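Local coordinates for protein alpha-ketoglutarate-dependent 2,4-dichlorophenoxyacetate dioxygenase (Bradyrhizobium diazoefficiens, PDB 5BKE) that probably oxidises aryloxyalkanoate herbicides as a 2-oxoglutarate-dependent dioxygenase, using a metal ion bound in its active site, at residues A125-N136 against Q273-G284; R6-G14 against T239-H247. All coordinates share one frame; numbering follows the deposited sequence.

Contact 1: A125-N136 against Q273-G284. With OGA (N-oxalylglycine), chain O.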
loop_
_atom_site.group_PDB
_atom_site.type_symbol
_atom_site.label_atom_id
_atom_site.label_comp_id
_atom_site.label_asym_id
_atom_site.label_seq_id
_atom_site.Cartn_x
_atom_site.Cartn_y
_atom_site.Cartn_z
ATOM N N ALA C 125 -38.851 -3.656 -19.871
ATOM C CA ALA C 125 -38.101 -4.081 -21.059
ATOM C C ALA C 125 -36.628 -4.420 -20.779
ATOM O O ALA C 125 -36.020 -3.857 -19.878
ATOM C CB ALA C 125 -38.184 -3.009 -22.124
ATOM N N LYS C 126 -36.098 -5.365 -21.550
ATOM C CA LYS C 126 -34.685 -5.679 -21.572
ATOM C C LYS C 126 -33.981 -4.728 -22.564
ATOM O O LYS C 126 -33.507 -3.660 -22.158
ATOM C CB LYS C 126 -34.500 -7.157 -21.935
ATOM C CG LYS C 126 -33.117 -7.722 -21.676
ATOM C CD LYS C 126 -33.082 -9.204 -22.013
ATOM C CE LYS C 126 -31.690 -9.644 -22.452
ATOM N NZ LYS C 126 -31.632 -11.088 -22.815
ATOM N N PHE C 127 -33.950 -5.083 -23.853
ATOM C CA PHE C 127 -33.282 -4.250 -24.869
ATOM C C PHE C 127 -34.277 -3.480 -25.714
ATOM O O PHE C 127 -35.367 -3.986 -26.026
ATOM C CB PHE C 127 -32.397 -5.082 -25.814
ATOM C CG PHE C 127 -31.275 -5.838 -25.133
ATOM C CD1 PHE C 127 -30.796 -5.473 -23.869
ATOM C CD2 PHE C 127 -30.664 -6.901 -25.791
ATOM C CE1 PHE C 127 -29.759 -6.176 -23.270
ATOM C CE2 PHE C 127 -29.615 -7.606 -25.198
ATOM C CZ PHE C 127 -29.170 -7.246 -23.931
ATOM N N SER C 128 -33.890 -2.266 -26.083
ATOM C CA SER C 128 -34.559 -1.493 -27.121
ATOM C C SER C 128 -33.613 -1.251 -28.293
ATOM O O SER C 128 -32.428 -0.942 -28.095
ATOM C CB SER C 128 -35.021 -0.154 -26.576
ATOM O OG SER C 128 -35.945 -0.305 -25.516
ATOM N N LEU C 129 -34.139 -1.373 -29.509
ATOM C CA LEU C 129 -33.321 -1.277 -30.730
ATOM C C LEU C 129 -33.898 -0.235 -31.686
ATOM O O LEU C 129 -34.969 -0.449 -32.258
ATOM C CB LEU C 129 -33.229 -2.639 -31.423
ATOM C CG LEU C 129 -32.590 -3.812 -30.680
ATOM C CD1 LEU C 129 -33.511 -4.492 -29.672
ATOM C CD2 LEU C 129 -32.108 -4.815 -31.708
ATOM N N LEU C 130 -33.178 0.874 -31.872
ATOM C CA LEU C 130 -33.680 2.013 -32.644
ATOM C C LEU C 130 -32.981 2.218 -33.991
ATOM O O LEU C 130 -31.756 2.395 -34.060
ATOM C CB LEU C 130 -33.625 3.291 -31.803
ATOM C CG LEU C 130 -34.422 4.508 -32.278
ATOM C CD1 LEU C 130 -35.912 4.209 -32.267
ATOM C CD2 LEU C 130 -34.125 5.712 -31.401
ATOM N N SER C 131 -33.789 2.204 -35.051
ATOM C CA SER C 131 -33.319 2.349 -36.424
ATOM C C SER C 131 -33.744 3.701 -37.000
ATOM O O SER C 131 -34.899 4.111 -36.857
ATOM C CB SER C 131 -33.849 1.191 -37.261
ATOM O OG SER C 131 -33.615 1.368 -38.639
ATOM N N ALA C 132 -32.784 4.401 -37.613
ATOM C CA ALA C 132 -33.013 5.722 -38.222
ATOM C C ALA C 132 -33.361 5.583 -39.707
ATOM O O ALA C 132 -32.498 5.271 -40.536
ATOM C CB ALA C 132 -31.791 6.615 -38.033
ATOM N N ARG C 133 -34.631 5.806 -40.035
ATOM C CA ARG C 133 -35.121 5.596 -41.401
ATOM C C ARG C 133 -35.163 6.894 -42.192
ATOM O O ARG C 133 -34.795 6.910 -43.368
ATOM C CB ARG C 133 -36.484 4.894 -41.397
ATOM C CG ARG C 133 -36.517 3.588 -40.610
ATOM C CD ARG C 133 -35.569 2.528 -41.162
ATOM N NE ARG C 133 -35.736 1.262 -40.451
ATOM C CZ ARG C 133 -36.653 0.340 -40.749
ATOM N NH1 ARG C 133 -36.728 -0.771 -40.024
ATOM N NH2 ARG C 133 -37.502 0.527 -41.762
ATOM N N VAL C 134 -35.615 7.966 -41.540
ATOM C CA VAL C 134 -35.487 9.341 -42.044
ATOM C C VAL C 134 -34.950 10.203 -40.897
ATOM O O VAL C 134 -35.569 10.283 -39.830
ATOM C CB VAL C 134 -36.825 9.928 -42.597
ATOM C CG1 VAL C 134 -36.631 11.356 -43.111
ATOM C CG2 VAL C 134 -37.415 9.049 -43.703
ATOM N N VAL C 135 -33.802 10.843 -41.128
ATOM C CA VAL C 135 -33.125 11.653 -40.106
ATOM C C VAL C 135 -33.631 13.080 -40.171
ATOM O O VAL C 135 -33.606 13.705 -41.231
ATOM C CB VAL C 135 -31.569 11.611 -40.253
ATOM C CG1 VAL C 135 -30.877 12.649 -39.362
ATOM C CG2 VAL C 135 -31.039 10.221 -39.947
ATOM N N ASN C 136 -34.106 13.579 -39.033
ATOM C CA ASN C 136 -34.426 14.980 -38.871
ATOM C C ASN C 136 -33.103 15.752 -38.691
ATOM O O ASN C 136 -32.380 15.512 -37.720
ATOM C CB ASN C 136 -35.358 15.167 -37.670
ATOM C CG ASN C 136 -35.914 16.580 -37.554
ATOM O OD1 ASN C 136 -35.201 17.574 -37.734
ATOM N ND2 ASN C 136 -37.194 16.674 -37.207
ATOM N N GLN C 273 -40.492 18.942 -39.779
ATOM C CA GLN C 273 -39.712 18.030 -40.636
ATOM C C GLN C 273 -39.833 16.548 -40.242
ATOM O O GLN C 273 -39.901 16.241 -39.047
ATOM C CB GLN C 273 -38.252 18.455 -40.674
ATOM C CG GLN C 273 -38.010 19.579 -41.659
ATOM C CD GLN C 273 -36.575 20.026 -41.668
ATOM O OE1 GLN C 273 -35.726 19.409 -42.316
ATOM N NE2 GLN C 273 -36.288 21.108 -40.951
ATOM N N PRO C 274 -39.865 15.630 -41.242
ATOM C CA PRO C 274 -40.082 14.215 -40.910
ATOM C C PRO C 274 -38.947 13.626 -40.060
ATOM O O PRO C 274 -37.782 13.991 -40.233
ATOM C CB PRO C 274 -40.148 13.534 -42.283
ATOM C CG PRO C 274 -39.402 14.436 -43.198
ATOM C CD PRO C 274 -39.677 15.821 -42.694
ATOM N N ARG C 275 -39.311 12.760 -39.121
ATOM C CA ARG C 275 -38.354 12.039 -38.301
ATOM C C ARG C 275 -38.882 10.627 -38.175
ATOM O O ARG C 275 -39.741 10.371 -37.349
ATOM C CB ARG C 275 -38.215 12.698 -36.919
ATOM C CG ARG C 275 -37.083 12.114 -36.088
ATOM C CD ARG C 275 -36.831 12.911 -34.828
ATOM N NE ARG C 275 -35.602 12.472 -34.159
ATOM C CZ ARG C 275 -35.547 11.582 -33.166
ATOM N NH1 ARG C 275 -36.659 11.006 -32.693
ATOM N NH2 ARG C 275 -34.368 11.262 -32.645
ATOM N N ASP C 276 -38.392 9.727 -39.022
ATOM C CA ASP C 276 -38.862 8.347 -39.045
ATOM C C ASP C 276 -37.895 7.437 -38.276
ATOM O O ASP C 276 -36.864 6.990 -38.807
ATOM C CB ASP C 276 -39.106 7.863 -40.482
ATOM C CG ASP C 276 -39.865 6.541 -40.548
ATOM O OD1 ASP C 276 -40.090 5.892 -39.501
ATOM O OD2 ASP C 276 -40.236 6.134 -41.671
ATOM N N MET C 277 -38.257 7.193 -37.015
ATOM C CA MET C 277 -37.478 6.378 -36.086
ATOM C C MET C 277 -38.357 5.216 -35.624
ATOM O O MET C 277 -39.502 5.424 -35.192
ATOM C CB MET C 277 -37.007 7.211 -34.876
ATOM C CG MET C 277 -36.298 8.522 -35.203
ATOM S SD MET C 277 -34.728 8.334 -36.090
ATOM C CE MET C 277 -33.671 7.719 -34.776
ATOM N N ARG C 278 -37.817 4.003 -35.730
ATOM C CA ARG C 278 -38.562 2.766 -35.463
ATOM C C ARG C 278 -37.799 1.869 -34.482
ATOM O O ARG C 278 -36.598 1.653 -34.637
ATOM C CB ARG C 278 -38.837 2.019 -36.769
ATOM C CG ARG C 278 -39.397 2.896 -37.880
ATOM C CD ARG C 278 -39.774 2.097 -39.109
ATOM N NE ARG C 278 -40.210 2.986 -40.178
ATOM C CZ ARG C 278 -40.570 2.604 -41.403
ATOM N NH1 ARG C 278 -40.559 1.322 -41.765
ATOM N NH2 ARG C 278 -40.944 3.528 -42.282
ATOM N N ARG C 279 -38.517 1.354 -33.486
ATOM C CA ARG C 279 -37.941 0.608 -32.358
ATOM C C ARG C 279 -38.425 -0.849 -32.302
ATOM O O ARG C 279 -39.610 -1.112 -32.466
ATOM C CB ARG C 279 -38.273 1.324 -31.030
ATOM C CG ARG C 279 -37.498 0.827 -29.810
ATOM C CD ARG C 279 -37.901 1.557 -28.537
ATOM N NE ARG C 279 -38.984 0.872 -27.838
ATOM C CZ ARG C 279 -39.736 1.389 -26.862
ATOM N NH1 ARG C 279 -39.562 2.634 -26.430
ATOM N NH2 ARG C 279 -40.686 0.643 -26.308
ATOM N N ALA C 280 -37.505 -1.784 -32.092
ATOM C CA ALA C 280 -37.871 -3.131 -31.646
ATOM C C ALA C 280 -37.597 -3.225 -30.147
ATOM O O ALA C 280 -36.580 -2.700 -29.654
ATOM C CB ALA C 280 -37.101 -4.196 -32.407
ATOM N N THR C 281 -38.504 -3.875 -29.425
ATOM C CA THR C 281 -38.375 -4.021 -27.969
ATOM C C THR C 281 -38.395 -5.487 -27.545
ATOM O O THR C 281 -39.304 -6.240 -27.909
ATOM C CB THR C 281 -39.441 -3.210 -27.209
ATOM O OG1 THR C 281 -39.564 -1.919 -27.813
ATOM C CG2 THR C 281 -39.029 -3.013 -25.759
ATOM N N VAL C 282 -37.367 -5.874 -26.796
ATOM C CA VAL C 282 -37.253 -7.223 -26.256
ATOM C C VAL C 282 -37.799 -7.196 -24.841
ATOM O O VAL C 282 -37.335 -6.399 -24.010
ATOM C CB VAL C 282 -35.794 -7.718 -26.239
ATOM C CG1 VAL C 282 -35.703 -9.145 -25.697
ATOM C CG2 VAL C 282 -35.186 -7.632 -27.629
ATOM N N ALA C 283 -38.783 -8.060 -24.577
ATOM C CA ALA C 283 -39.427 -8.163 -23.263
ATOM C C ALA C 283 -38.412 -8.471 -22.176
ATOM O O ALA C 283 -37.444 -9.181 -22.422
ATOM C CB ALA C 283 -40.505 -9.248 -23.285
ATOM N N GLY C 284 -38.651 -7.946 -20.979
ATOM C CA GLY C 284 -37.885 -8.337 -19.786
ATOM C C GLY C 284 -38.212 -9.746 -19.305
ATOM O O GLY C 284 -39.271 -10.281 -19.625
HETATM C C1 OGA O . -37.354 5.197 -27.724
HETATM C C2 OGA O . -36.943 6.571 -27.531
HETATM C C4 OGA O . -35.986 8.577 -28.583
HETATM C C5 OGA O . -35.730 8.985 -30.008
HETATM O O1 OGA O . -37.527 4.498 -26.696
HETATM O O2 OGA O . -37.474 4.766 -28.893
HETATM O "O2'" OGA O . -37.167 7.095 -26.443
HETATM O O3 OGA O . -36.694 8.909 -30.804
HETATM N N1 OGA O . -36.314 7.160 -28.538
HETATM O O4 OGA O . -34.580 9.361 -30.331
HETATM O O HOH W 1 -36.114 14.995 -41.973
#

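Contact 2: R6-G14 against T239-H247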
loop_
_atom_site.group_PDB
_atom_site.type_symbol
_atom_site.label_atom_id
_atom_site.label_comp_id
_atom_site.label_asym_id
_atom_site.label_seq_id
_atom_site.Cartn_x
_atom_site.Cartn_y
_atom_site.Cartn_z
ATOM N N ARG C 6 -15.344 -0.568 -30.665
ATOM C CA ARG C 6 -14.638 0.607 -30.187
ATOM C C ARG C 6 -15.488 1.337 -29.140
ATOM O O ARG C 6 -16.646 1.656 -29.391
ATOM C CB ARG C 6 -14.292 1.522 -31.367
ATOM C CG ARG C 6 -13.374 2.682 -31.019
ATOM C CD ARG C 6 -13.039 3.516 -32.243
ATOM N NE ARG C 6 -13.395 4.912 -31.997
ATOM C CZ ARG C 6 -14.223 5.643 -32.747
ATOM N NH1 ARG C 6 -14.776 5.145 -33.852
ATOM N NH2 ARG C 6 -14.476 6.901 -32.399
ATOM N N GLN C 7 -14.905 1.606 -27.974
ATOM C CA GLN C 7 -15.601 2.339 -26.910
ATOM C C GLN C 7 -15.724 3.816 -27.256
ATOM O O GLN C 7 -14.772 4.414 -27.756
ATOM C CB GLN C 7 -14.902 2.151 -25.567
ATOM C CG GLN C 7 -15.759 2.575 -24.378
ATOM C CD GLN C 7 -15.197 2.125 -23.047
ATOM O OE1 GLN C 7 -14.612 1.052 -22.936
ATOM N NE2 GLN C 7 -15.381 2.944 -22.026
ATOM N N LEU C 8 -16.897 4.394 -26.999
ATOM C CA LEU C 8 -17.194 5.785 -27.401
ATOM C C LEU C 8 -17.262 6.809 -26.265
ATOM O O LEU C 8 -17.222 8.015 -26.514
ATOM C CB LEU C 8 -18.484 5.861 -28.247
ATOM C CG LEU C 8 -18.607 5.119 -29.587
ATOM C CD1 LEU C 8 -19.960 5.429 -30.214
ATOM C CD2 LEU C 8 -17.481 5.448 -30.564
ATOM N N GLN C 9 -17.384 6.332 -25.031
ATOM C CA GLN C 9 -17.472 7.213 -23.862
ATOM C C GLN C 9 -16.621 6.606 -22.756
ATOM O O GLN C 9 -16.404 5.388 -22.758
ATOM C CB GLN C 9 -18.931 7.371 -23.414
ATOM C CG GLN C 9 -19.259 8.678 -22.692
ATOM C CD GLN C 9 -19.190 8.576 -21.173
ATOM O OE1 GLN C 9 -19.103 7.483 -20.611
ATOM N NE2 GLN C 9 -19.254 9.721 -20.500
ATOM N N THR C 10 -16.159 7.439 -21.812
ATOM C CA THR C 10 -15.239 6.949 -20.779
ATOM C C THR C 10 -15.784 5.751 -20.013
ATOM O O THR C 10 -15.025 4.830 -19.747
ATOM C CB THR C 10 -14.756 8.031 -19.787
ATOM O OG1 THR C 10 -15.882 8.694 -19.199
ATOM C CG2 THR C 10 -13.837 9.039 -20.487
ATOM N N HIS C 11 -17.085 5.735 -19.709
ATOM C CA HIS C 11 -17.674 4.693 -18.853
ATOM C C HIS C 11 -18.361 3.541 -19.560
ATOM O O HIS C 11 -18.480 2.458 -18.984
ATOM C CB HIS C 11 -18.682 5.313 -17.891
ATOM C CG HIS C 11 -18.059 6.105 -16.790
ATOM N ND1 HIS C 11 -17.956 7.477 -16.829
ATOM C CD2 HIS C 11 -17.521 5.721 -15.611
ATOM C CE1 HIS C 11 -17.387 7.907 -15.719
ATOM N NE2 HIS C 11 -17.112 6.859 -14.963
ATOM N N PHE C 12 -18.832 3.785 -20.784
ATOM C CA PHE C 12 -19.738 2.862 -21.493
ATOM C C PHE C 12 -19.847 3.217 -22.982
ATOM O O PHE C 12 -19.144 4.135 -23.450
ATOM C CB PHE C 12 -21.117 2.794 -20.780
ATOM C CG PHE C 12 -22.017 4.005 -20.983
ATOM C CD1 PHE C 12 -21.540 5.321 -20.882
ATOM C CD2 PHE C 12 -23.380 3.815 -21.232
ATOM C CE1 PHE C 12 -22.394 6.411 -21.059
ATOM C CE2 PHE C 12 -24.240 4.893 -21.408
ATOM C CZ PHE C 12 -23.749 6.195 -21.319
ATOM N N VAL C 13 -20.715 2.494 -23.705
ATOM C CA VAL C 13 -21.019 2.685 -25.153
ATOM C C VAL C 13 -19.948 2.088 -26.057
ATOM O O VAL C 13 -18.783 2.520 -26.038
ATOM C CB VAL C 13 -21.324 4.165 -25.571
ATOM C CG1 VAL C 13 -21.812 4.255 -27.014
ATOM C CG2 VAL C 13 -22.339 4.813 -24.645
ATOM N N GLY C 14 -20.351 1.091 -26.843
ATOM C CA GLY C 14 -19.486 0.509 -27.862
ATOM C C GLY C 14 -19.988 0.685 -29.283
ATOM O O GLY C 14 -21.193 0.592 -29.554
ATOM N N THR C 239 -27.228 12.377 -14.661
ATOM C CA THR C 239 -27.272 12.930 -16.029
ATOM C C THR C 239 -26.236 14.042 -16.281
ATOM O O THR C 239 -26.292 14.742 -17.307
ATOM C CB THR C 239 -28.688 13.408 -16.420
ATOM O OG1 THR C 239 -29.126 14.436 -15.520
ATOM C CG2 THR C 239 -29.668 12.238 -16.378
ATOM N N GLN C 240 -25.292 14.184 -15.347
ATOM C CA GLN C 240 -24.093 15.007 -15.542
ATOM C C GLN C 240 -23.337 14.529 -16.793
ATOM O O GLN C 240 -23.345 13.327 -17.088
ATOM C CB GLN C 240 -23.165 14.907 -14.326
ATOM C CG GLN C 240 -23.713 15.517 -13.045
ATOM C CD GLN C 240 -22.761 15.353 -11.878
ATOM O OE1 GLN C 240 -21.960 16.241 -11.603
ATOM N NE2 GLN C 240 -22.828 14.214 -11.197
ATOM N N PRO C 241 -22.686 15.460 -17.528
ATOM C CA PRO C 241 -21.969 15.135 -18.778
ATOM C C PRO C 241 -21.003 13.942 -18.701
ATOM O O PRO C 241 -20.861 13.217 -19.683
ATOM C CB PRO C 241 -21.196 16.425 -19.083
ATOM C CG PRO C 241 -22.043 17.491 -18.485
ATOM C CD PRO C 241 -22.598 16.904 -17.221
ATOM N N GLU C 242 -20.376 13.734 -17.543
ATOM C CA GLU C 242 -19.397 12.653 -17.353
ATOM C C GLU C 242 -20.028 11.258 -17.417
ATOM O O GLU C 242 -19.309 10.272 -17.597
ATOM C CB GLU C 242 -18.638 12.832 -16.030
ATOM C CG GLU C 242 -19.491 12.621 -14.781
ATOM C CD GLU C 242 -18.830 13.134 -13.522
ATOM O OE1 GLU C 242 -17.916 12.453 -13.010
ATOM O OE2 GLU C 242 -19.227 14.218 -13.047
ATOM N N PHE C 243 -21.351 11.183 -17.232
ATOM C CA PHE C 243 -22.083 9.914 -17.354
ATOM C C PHE C 243 -22.913 9.819 -18.642
ATOM O O PHE C 243 -23.655 8.853 -18.817
ATOM C CB PHE C 243 -22.991 9.641 -16.127
ATOM C CG PHE C 243 -22.292 9.742 -14.800
ATOM C CD1 PHE C 243 -21.124 9.011 -14.540
ATOM C CD2 PHE C 243 -22.805 10.567 -13.795
ATOM C CE1 PHE C 243 -20.475 9.117 -13.311
ATOM C CE2 PHE C 243 -22.156 10.672 -12.561
ATOM C CZ PHE C 243 -20.993 9.946 -12.326
ATOM N N VAL C 244 -22.779 10.801 -19.538
ATOM C CA VAL C 244 -23.662 10.906 -20.698
ATOM C C VAL C 244 -22.922 10.715 -22.013
ATOM O O VAL C 244 -21.814 11.228 -22.192
ATOM C CB VAL C 244 -24.505 12.221 -20.675
ATOM C CG1 VAL C 244 -25.287 12.428 -21.973
ATOM C CG2 VAL C 244 -25.482 12.214 -19.497
ATOM N N TYR C 245 -23.535 9.947 -22.911
ATOM C CA TYR C 245 -23.085 9.823 -24.291
ATOM C C TYR C 245 -24.127 10.463 -25.200
ATOM O O TYR C 245 -25.329 10.149 -25.108
ATOM C CB TYR C 245 -22.856 8.363 -24.676
ATOM C CG TYR C 245 -22.823 8.113 -26.171
ATOM C CD1 TYR C 245 -21.706 8.457 -26.944
ATOM C CD2 TYR C 245 -23.923 7.531 -26.825
ATOM C CE1 TYR C 245 -21.691 8.241 -28.327
ATOM C CE2 TYR C 245 -23.909 7.298 -28.196
ATOM C CZ TYR C 245 -22.797 7.654 -28.946
ATOM O OH TYR C 245 -22.801 7.415 -30.309
ATOM N N VAL C 246 -23.657 11.345 -26.081
ATOM C CA VAL C 246 -24.533 12.036 -27.020
ATOM C C VAL C 246 -24.414 11.356 -28.382
ATOM O O VAL C 246 -23.311 11.261 -28.948
ATOM C CB VAL C 246 -24.227 13.549 -27.105
ATOM C CG1 VAL C 246 -25.146 14.231 -28.108
ATOM C CG2 VAL C 246 -24.364 14.206 -25.735
ATOM N N HIS C 247 -25.546 10.847 -28.880
ATOM C CA HIS C 247 -25.585 10.260 -30.216
ATOM C C HIS C 247 -26.138 11.245 -31.234
ATOM O O HIS C 247 -27.271 11.732 -31.097
ATOM C CB HIS C 247 -26.369 8.943 -30.280
ATOM C CG HIS C 247 -26.223 8.241 -31.595
ATOM N ND1 HIS C 247 -25.083 7.548 -31.944
ATOM C CD2 HIS C 247 -27.046 8.169 -32.666
ATOM C CE1 HIS C 247 -25.225 7.049 -33.158
ATOM N NE2 HIS C 247 -26.405 7.416 -33.621
#

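Contact 1: A125-N136 against Q273-G284
The carbonyl oxygen of D276 takes two backbone N-H groups at once, R133 N at 2.8 Å and V134 N at 3.2 Å, the latter in the carbonyl plane on a lone pair. Two residues facing one make this a classic beta bulge, and the antiparallel register of strands 127-132 and 276-281 shifts by one there. Beside the bulge R133 and R278 cross at about a right angle, R278 CD lying over one face of the R133 guanidinium. R278 grips D276 side-on, NE to OD1 and NH2 to OD2, and D52 forms salt bridges with both arginines. L130, M277 and R279 share the sheet face turned to the ligand, with R275 just before the strand. M277 brings CE to 4.0 Å from L130 CD2, while its CG lies over a face of the R275 guanidinium. R275 meets N-oxalylglycine end-on, NH1 to O3 at 2.8 Å and NH2 to O4 at 3.0 Å. R279 bends at chi3 (91°), giving NH1 to ligand O1 at 2.8 Å while NE and NH2 both hold T281 OG1, itself also hydrogen-bonded to N86. Paired strands presenting an arginine to the 2-oxoglutarate analogue's distal carboxylate are characteristic of the double-stranded beta-helix of TauD/TfdA dioxygenases.

Contact 2: R6-G14 against T239-H247
Y245 turns its ring under V13 where the turn between strands 4-7 and 14-17, a beta hairpin, packs on strand 244-247 and the 3-10 turn before it. V13 CG1 stands over the centre of the Y245 ring, 3.8 Å from the centroid and 8° off its normal, a CH-pi contact; V13 CG2 adds a touch at 3.6 Å to Y245 CB. The two side chains cross at about a right angle. L8 reaches the hydroxyl end of the ring, its CD1 lying 3.5 Å from Y245 OH. F12, whose CG sits between its backbone N and carbonyl carbon (chi1 75°), places CZ against Y245 CB, and the same part of its ring lies close to the F243 carbonyl, with CE1 3.5 Å from F243 O. One face of the F12 ring is covered by V13 CG2, and the F12 side chain also packs on V42 and D146.

H11 and F243 form an oblique aromatic pair, planes 54° apart, with F243 CD1 over one face of the imidazole. Both side chains rest on A149 of helix 147-152, and H11 also packs against D49 of the second subunit.

Polar contacts converge on the carbonyl of E242 in the 3-10 turn. Q9, bent at chi2, sends NE2 to E242 O at 3.0 Å; the bond is fairly straight, and the oxygen lies in the amide plane, although the donor stands well above the carbonyl plane. H11 ND1 adds a weak bond to the same oxygen. Q9 also braces its own turn, since its OE1 receives H11 N at 2.8 Å, fixing which way the amide faces. At the far end of Y245, its OH and H247 ND1 share a hydrogen bond of 2.8 Å.

In the fold
Contact 1 is the deeper and more buried of the two, about 9 Å from the centre of the chain, though some of it is exposed; contact 2 lies further out, at about 15 Å. Their centres are about 19 Å apart and they do not touch. Both reach the same mixed sheet: contact 1 joins two neighbouring inner strands, whereas the 6-14 segment of contact 2 starts on one of its outermost strands, 4-7, and meets a strand of a different sheet, 244-247. The chemistry follows. Contact 1 is backbone pairing with arginines turned to the bound ligand, while contact 2 relies on aromatic and aliphatic side chains plus a few side-chain-to-carbonyl bonds, and its turn comes within reach of a second subunit.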